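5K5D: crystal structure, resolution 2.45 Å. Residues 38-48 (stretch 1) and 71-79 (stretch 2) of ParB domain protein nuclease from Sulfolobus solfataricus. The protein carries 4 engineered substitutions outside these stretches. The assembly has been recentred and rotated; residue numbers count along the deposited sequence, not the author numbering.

Stretch 1, residues 38-48: LEKSLREKSQI
Stretch 2, residues 71-79: KLGFKEVKI

The side-chain amide of Gln47 pairs with the backbone of Lys78 as a neighbouring strand would. Lys78 N donates to Gln47 OE1 at 2.8 Å, with an angle of 144° at the hydrogen. Gln47 NE2 donates to Lys78 O at 3.1 Å and 157°. One amide group thus satisfies both the N-H and the carbonyl of a single strand residue. Gln47 CB points toward the strand. Its chi1 is between wells at -111°, chi2 is t (-162°) and chi3 is -61°. Gln47 OE1 also lies 3.1 Å from Val77 CG2, a close approach. The CA atoms of Gln47 and Lys78 are 7.4 Å apart.

Glu39 to Glu44 are helical. Arg43 N donates a weak hydrogen bond to Glu39 O at 3.2 Å, Glu44 N donates to Lys40 O at 2.8 Å and Lys45 N to Ser41 O at 3.2 Å. Ser46 breaks the helical pattern with phi/psi 58/-151. Gln47 follows in extended form, -77/106.

In stretch 2, Lys71 is still helical and Leu72 leaves the helix at -89/11. Gly73 has phi/psi 88/-12, where a CB would jam against the carbonyl O of Leu72. Phe74 sits at -43/136. Glu76 to Ile79 form a strand.

Phe74 CA-to-CB points toward stretch 1, with chi1 m (-71°) and chi2 70°. Its ring edge meets Leu42 and Ser46: Phe74 CZ is 3.4 Å from Leu42 O and 4.4 Å from Leu42 CB. Phe74 CE2 is 4.4 Å from Ser46 CB. Leu72, chi1 m and chi2 p, places CD2 4.1 Å from Glu39 O and 4.3 Å from Arg43 CA. Its methyl therefore packs on helix backbone. Arg43 NH2 and Glu39 OE2 form a salt bridge at 3.4 Å; its hydrogen bond is weak.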

ATOM      1  N   LEU B  38      11.399  -1.324  17.734  1.00 64.46           N
ATOM      2  CA  LEU B  38      10.526  -2.103  18.614  1.00 70.48           C
ATOM      3  C   LEU B  38      11.214  -3.361  19.140  1.00 72.24           C
ATOM      4  O   LEU B  38      10.563  -4.288  19.622  1.00 75.59           O
ATOM      5  CB  LEU B  38       9.174  -2.432  17.962  1.00 68.90           C
ATOM      6  CG  LEU B  38       9.035  -2.964  16.531  1.00 60.57           C
ATOM      7  CD1 LEU B  38       8.739  -1.838  15.546  1.00 54.98           C
ATOM      8  CD2 LEU B  38      10.245  -3.772  16.103  1.00 61.93           C
ATOM      9  N   GLU B  39      12.540  -3.374  19.051  1.00 71.07           N
ATOM     10  CA  GLU B  39      13.341  -4.458  19.598  1.00 67.36           C
ATOM     11  C   GLU B  39      13.791  -4.086  21.007  1.00 61.24           C
ATOM     12  O   GLU B  39      13.842  -4.932  21.899  1.00 61.43           O
ATOM     13  CB  GLU B  39      14.555  -4.717  18.706  1.00 70.32           C
ATOM     14  CG  GLU B  39      15.148  -6.105  18.825  1.00 72.20           C
ATOM     15  CD  GLU B  39      16.209  -6.369  17.771  1.00 75.61           C
ATOM     16  OE1 GLU B  39      15.971  -7.224  16.889  1.00 69.24           O
ATOM     17  OE2 GLU B  39      17.278  -5.720  17.823  1.00 82.43           O
ATOM     18  N   LYS B  40      14.110  -2.809  21.201  1.00 56.26           N
ATOM     19  CA  LYS B  40      14.512  -2.320  22.514  1.00 66.25           C
ATOM     20  C   LYS B  40      13.286  -2.017  23.361  1.00 71.13           C
ATOM     21  O   LYS B  40      13.315  -2.169  24.580  1.00 74.03           O
ATOM     22  CB  LYS B  40      15.388  -1.071  22.392  1.00 70.78           C
ATOM     23  CG  LYS B  40      14.637   0.177  21.988  1.00 72.27           C
ATOM     24  CD  LYS B  40      14.908   1.313  22.962  1.00 72.55           C
ATOM     25  CE  LYS B  40      16.374   1.708  22.959  1.00 71.69           C
ATOM     26  NZ  LYS B  40      16.626   2.894  23.823  1.00 66.68           N
ATOM     27  N   SER B  41      12.213  -1.581  22.705  1.00 71.26           N
ATOM     28  CA  SER B  41      10.942  -1.345  23.378  1.00 69.81           C
ATOM     29  C   SER B  41      10.547  -2.591  24.154  1.00 63.02           C
ATOM     30  O   SER B  41      10.238  -2.523  25.343  1.00 65.22           O
ATOM     31  CB  SER B  41       9.852  -1.009  22.358  1.00 77.20           C
ATOM     32  OG  SER B  41      10.292  -0.021  21.442  1.00 83.09           O
ATOM     33  N   LEU B  42      10.571  -3.732  23.471  1.00 60.79           N
ATOM     34  CA  LEU B  42      10.229  -5.009  24.086  1.00 66.55           C
ATOM     35  C   LEU B  42      11.322  -5.479  25.042  1.00 76.63           C
ATOM     36  O   LEU B  42      11.056  -6.217  25.991  1.00 83.45           O
ATOM     37  CB  LEU B  42       9.972  -6.070  23.010  1.00 63.07           C
ATOM     38  CG  LEU B  42       8.759  -5.833  22.105  1.00 57.25           C
ATOM     39  CD1 LEU B  42       8.786  -6.760  20.895  1.00 54.90           C
ATOM     40  CD2 LEU B  42       7.468  -6.004  22.888  1.00 53.23           C
ATOM     41  N   ARG B  43      12.551  -5.046  24.785  1.00 79.72           N
ATOM     42  CA  ARG B  43      13.691  -5.412  25.617  1.00 85.47           C
ATOM     43  C   ARG B  43      13.574  -4.773  26.999  1.00 90.51           C
ATOM     44  O   ARG B  43      13.591  -5.461  28.022  1.00 87.54           O
ATOM     45  CB  ARG B  43      14.986  -4.954  24.944  1.00 86.24           C
ATOM     46  CG  ARG B  43      16.234  -5.705  25.370  1.00 85.48           C
ATOM     47  CD  ARG B  43      17.481  -5.054  24.779  1.00 86.68           C
ATOM     48  NE  ARG B  43      17.289  -4.669  23.382  1.00 82.17           N
ATOM     49  CZ  ARG B  43      17.556  -5.454  22.342  1.00 76.24           C
ATOM     50  NH1 ARG B  43      18.033  -6.677  22.534  1.00 74.00           N
ATOM     51  NH2 ARG B  43      17.348  -5.014  21.110  1.00 75.51           N
ATOM     52  N   GLU B  44      13.449  -3.450  27.012  1.00 93.78           N
ATOM     53  CA  GLU B  44      13.395  -2.678  28.248  1.00 92.14           C
ATOM     54  C   GLU B  44      12.092  -2.869  29.016  1.00 91.21           C
ATOM     55  O   GLU B  44      12.086  -3.390  30.132  1.00 89.41           O
ATOM     56  CB  GLU B  44      13.574  -1.188  27.948  1.00 90.03           C
ATOM     57  CG  GLU B  44      14.908  -0.821  27.327  1.00 86.62           C
ATOM     58  CD  GLU B  44      15.073   0.680  27.166  1.00 81.69           C
ATOM     59  OE1 GLU B  44      14.695   1.214  26.101  1.00 81.99           O
ATOM     60  OE2 GLU B  44      15.577   1.326  28.108  1.00 76.98           O
ATOM     61  N   LYS B  45      10.991  -2.432  28.413  1.00 91.55           N
ATOM     62  CA  LYS B  45       9.711  -2.363  29.109  1.00 88.89           C
ATOM     63  C   LYS B  45       8.714  -3.420  28.654  1.00 87.34           C
ATOM     64  O   LYS B  45       7.510  -3.282  28.877  1.00 87.48           O
ATOM     65  CB  LYS B  45       9.106  -0.967  28.952  1.00 83.56           C
ATOM     66  CG  LYS B  45       9.484  -0.284  27.651  1.00 80.59           C
ATOM     67  CD  LYS B  45       9.010   1.157  27.634  1.00 80.98           C
ATOM     68  CE  LYS B  45       9.532   1.889  26.413  1.00 80.63           C
ATOM     69  NZ  LYS B  45       9.183   1.164  25.161  1.00 81.87           N
ATOM     70  N   SER B  46       9.219  -4.476  28.027  1.00 83.58           N
ATOM     71  CA  SER B  46       8.366  -5.562  27.563  1.00 75.51           C
ATOM     72  C   SER B  46       7.297  -5.048  26.605  1.00 69.29           C
ATOM     73  O   SER B  46       7.497  -4.049  25.906  1.00 65.27           O
ATOM     74  CB  SER B  46       7.704  -6.266  28.749  1.00 73.36           C
ATOM     75  OG  SER B  46       8.672  -6.725  29.676  1.00 74.03           O
ATOM     76  N   GLN B  47       6.161  -5.735  26.588  1.00 65.18           N
ATOM     77  CA  GLN B  47       5.070  -5.405  25.681  1.00 61.82           C
ATOM     78  C   GLN B  47       4.269  -4.197  26.142  1.00 64.70           C
ATOM     79  O   GLN B  47       3.480  -4.290  27.079  1.00 66.57           O
ATOM     80  CB  GLN B  47       4.133  -6.600  25.525  1.00 59.08           C
ATOM     81  CG  GLN B  47       4.184  -7.238  24.158  1.00 52.09           C
ATOM     82  CD  GLN B  47       2.981  -8.117  23.890  1.00 48.48           C
ATOM     83  OE1 GLN B  47       2.736  -9.096  24.602  1.00 44.67           O
ATOM     84  NE2 GLN B  47       2.216  -7.769  22.860  1.00 42.64           N
ATOM     85  N   ILE B  48       4.471  -3.067  25.472  1.00 68.05           N
ATOM     86  CA  ILE B  48       3.682  -1.871  25.738  1.00 73.75           C
ATOM     87  C   ILE B  48       2.322  -1.997  25.057  1.00 73.13           C
ATOM     88  O   ILE B  48       1.284  -1.716  25.657  1.00 75.06           O
ATOM     89  CB  ILE B  48       4.393  -0.603  25.231  1.00 80.44           C
ATOM     90  CG1 ILE B  48       5.730  -0.414  25.950  1.00 83.42           C
ATOM     91  CG2 ILE B  48       3.511   0.618  25.436  1.00 84.39           C
ATOM     92  CD1 ILE B  48       5.595  -0.107  27.428  1.00 81.92           C
ATOM     93  N   LYS B  71      12.375 -14.665  20.024  1.00 40.25           N
ATOM     94  CA  LYS B  71      13.824 -14.742  20.191  1.00 46.23           C
ATOM     95  C   LYS B  71      14.299 -14.207  21.546  1.00 48.33           C
ATOM     96  O   LYS B  71      15.367 -14.582  22.024  1.00 47.56           O
ATOM     97  CB  LYS B  71      14.538 -14.013  19.048  1.00 43.75           C
ATOM     98  CG  LYS B  71      14.400 -14.713  17.705  1.00 45.19           C
ATOM     99  CD  LYS B  71      14.791 -13.801  16.560  1.00 53.76           C
ATOM    100  CE  LYS B  71      14.621 -14.507  15.224  1.00 60.14           C
ATOM    101  NZ  LYS B  71      15.072 -13.657  14.086  1.00 66.95           N
ATOM    102  N   LEU B  72      13.501 -13.342  22.162  1.00 44.54           N
ATOM    103  CA  LEU B  72      13.857 -12.776  23.456  1.00 40.69           C
ATOM    104  C   LEU B  72      13.364 -13.632  24.620  1.00 51.23           C
ATOM    105  O   LEU B  72      13.396 -13.203  25.774  1.00 62.61           O
ATOM    106  CB  LEU B  72      13.340 -11.342  23.585  1.00 53.41           C
ATOM    107  CG  LEU B  72      14.282 -10.242  23.088  1.00 57.61           C
ATOM    108  CD1 LEU B  72      14.795 -10.562  21.696  1.00 62.25           C
ATOM    109  CD2 LEU B  72      13.596  -8.881  23.117  1.00 53.81           C
ATOM    110  N   GLY B  73      12.904 -14.841  24.313  1.00 51.32           N
ATOM    111  CA  GLY B  73      12.500 -15.783  25.341  1.00 52.77           C
ATOM    112  C   GLY B  73      11.055 -15.676  25.799  1.00 60.25           C
ATOM    113  O   GLY B  73      10.560 -16.560  26.503  1.00 60.89           O
ATOM    114  N   PHE B  74      10.374 -14.602  25.407  1.00 58.52           N
ATOM    115  CA  PHE B  74       8.981 -14.411  25.795  1.00 58.21           C
ATOM    116  C   PHE B  74       8.194 -15.713  25.678  1.00 52.96           C
ATOM    117  O   PHE B  74       8.340 -16.453  24.707  1.00 49.90           O
ATOM    118  CB  PHE B  74       8.329 -13.307  24.962  1.00 58.81           C
ATOM    119  CG  PHE B  74       8.823 -11.928  25.294  1.00 59.90           C
ATOM    120  CD1 PHE B  74      10.108 -11.537  24.954  1.00 61.90           C
ATOM    121  CD2 PHE B  74       8.002 -11.020  25.943  1.00 55.24           C
ATOM    122  CE1 PHE B  74      10.564 -10.268  25.258  1.00 63.05           C
ATOM    123  CE2 PHE B  74       8.453  -9.750  26.248  1.00 54.74           C
ATOM    124  CZ  PHE B  74       9.735  -9.374  25.906  1.00 56.27           C
ATOM    125  N   LYS B  75       7.369 -15.996  26.682  1.00 53.68           N
ATOM    126  CA  LYS B  75       6.606 -17.240  26.712  1.00 58.60           C
ATOM    127  C   LYS B  75       5.123 -17.007  26.447  1.00 53.02           C
ATOM    128  O   LYS B  75       4.390 -17.933  26.104  1.00 50.66           O
ATOM    129  CB  LYS B  75       6.796 -17.958  28.053  1.00 64.67           C
ATOM    130  CG  LYS B  75       8.230 -18.389  28.333  1.00 67.54           C
ATOM    131  CD  LYS B  75       8.760 -19.288  27.222  1.00 67.46           C
ATOM    132  CE  LYS B  75      10.241 -19.588  27.406  1.00 62.42           C
ATOM    133  NZ  LYS B  75      10.774 -20.445  26.309  1.00 60.61           N
ATOM    134  N   GLU B  76       4.684 -15.765  26.611  1.00 54.81           N
ATOM    135  CA  GLU B  76       3.285 -15.430  26.379  1.00 54.12           C
ATOM    136  C   GLU B  76       3.131 -13.976  25.960  1.00 45.96           C
ATOM    137  O   GLU B  76       3.893 -13.106  26.384  1.00 44.17           O
ATOM    138  CB  GLU B  76       2.426 -15.745  27.609  1.00 57.63           C
ATOM    139  CG  GLU B  76       2.715 -14.906  28.841  1.00 63.62           C
ATOM    140  CD  GLU B  76       1.855 -15.311  30.029  1.00 75.99           C
ATOM    141  OE1 GLU B  76       1.514 -16.509  30.142  1.00 74.06           O
ATOM    142  OE2 GLU B  76       1.513 -14.429  30.846  1.00 86.01           O
ATOM    143  N   VAL B  77       2.141 -13.719  25.119  1.00 41.87           N
ATOM    144  CA  VAL B  77       1.985 -12.396  24.539  1.00 46.79           C
ATOM    145  C   VAL B  77       0.562 -11.862  24.687  1.00 45.58           C
ATOM    146  O   VAL B  77      -0.415 -12.581  24.473  1.00 51.22           O
ATOM    147  CB  VAL B  77       2.437 -12.380  23.053  1.00 49.02           C
ATOM    148  CG1 VAL B  77       1.934 -13.613  22.325  1.00 48.05           C
ATOM    149  CG2 VAL B  77       1.988 -11.103  22.358  1.00 52.43           C
ATOM    150  N   LYS B  78       0.466 -10.597  25.080  1.00 42.98           N
ATOM    151  CA  LYS B  78      -0.809  -9.907  25.180  1.00 40.23           C
ATOM    152  C   LYS B  78      -1.326  -9.634  23.773  1.00 39.98           C
ATOM    153  O   LYS B  78      -0.580  -9.166  22.914  1.00 37.30           O
ATOM    154  CB  LYS B  78      -0.629  -8.589  25.938  1.00 42.05           C
ATOM    155  CG  LYS B  78      -0.018  -8.746  27.328  1.00 48.86           C
ATOM    156  CD  LYS B  78       0.949  -7.607  27.679  1.00 51.84           C
ATOM    157  CE  LYS B  78       0.245  -6.272  27.861  1.00 52.17           C
ATOM    158  NZ  LYS B  78      -0.254  -5.703  26.575  1.00 56.58           N
ATOM    159  N   ILE B  79      -2.597  -9.935  23.533  1.00 39.37           N
ATOM    160  CA  ILE B  79      -3.187  -9.695  22.224  1.00 34.96           C
ATOM    161  C   ILE B  79      -4.571  -9.050  22.297  1.00 41.95           C
ATOM    162  O   ILE B  79      -5.209  -9.008  23.355  1.00 31.15           O
ATOM    163  CB  ILE B  79      -3.296 -10.995  21.391  1.00 33.57           C
ATOM    164  CG1 ILE B  79      -4.314 -11.956  22.012  1.00 38.33           C
ATOM    165  CG2 ILE B  79      -1.938 -11.657  21.248  1.00 35.31           C
ATOM    166  CD1 ILE B  79      -4.581 -13.198  21.168  1.00 32.67           C
TER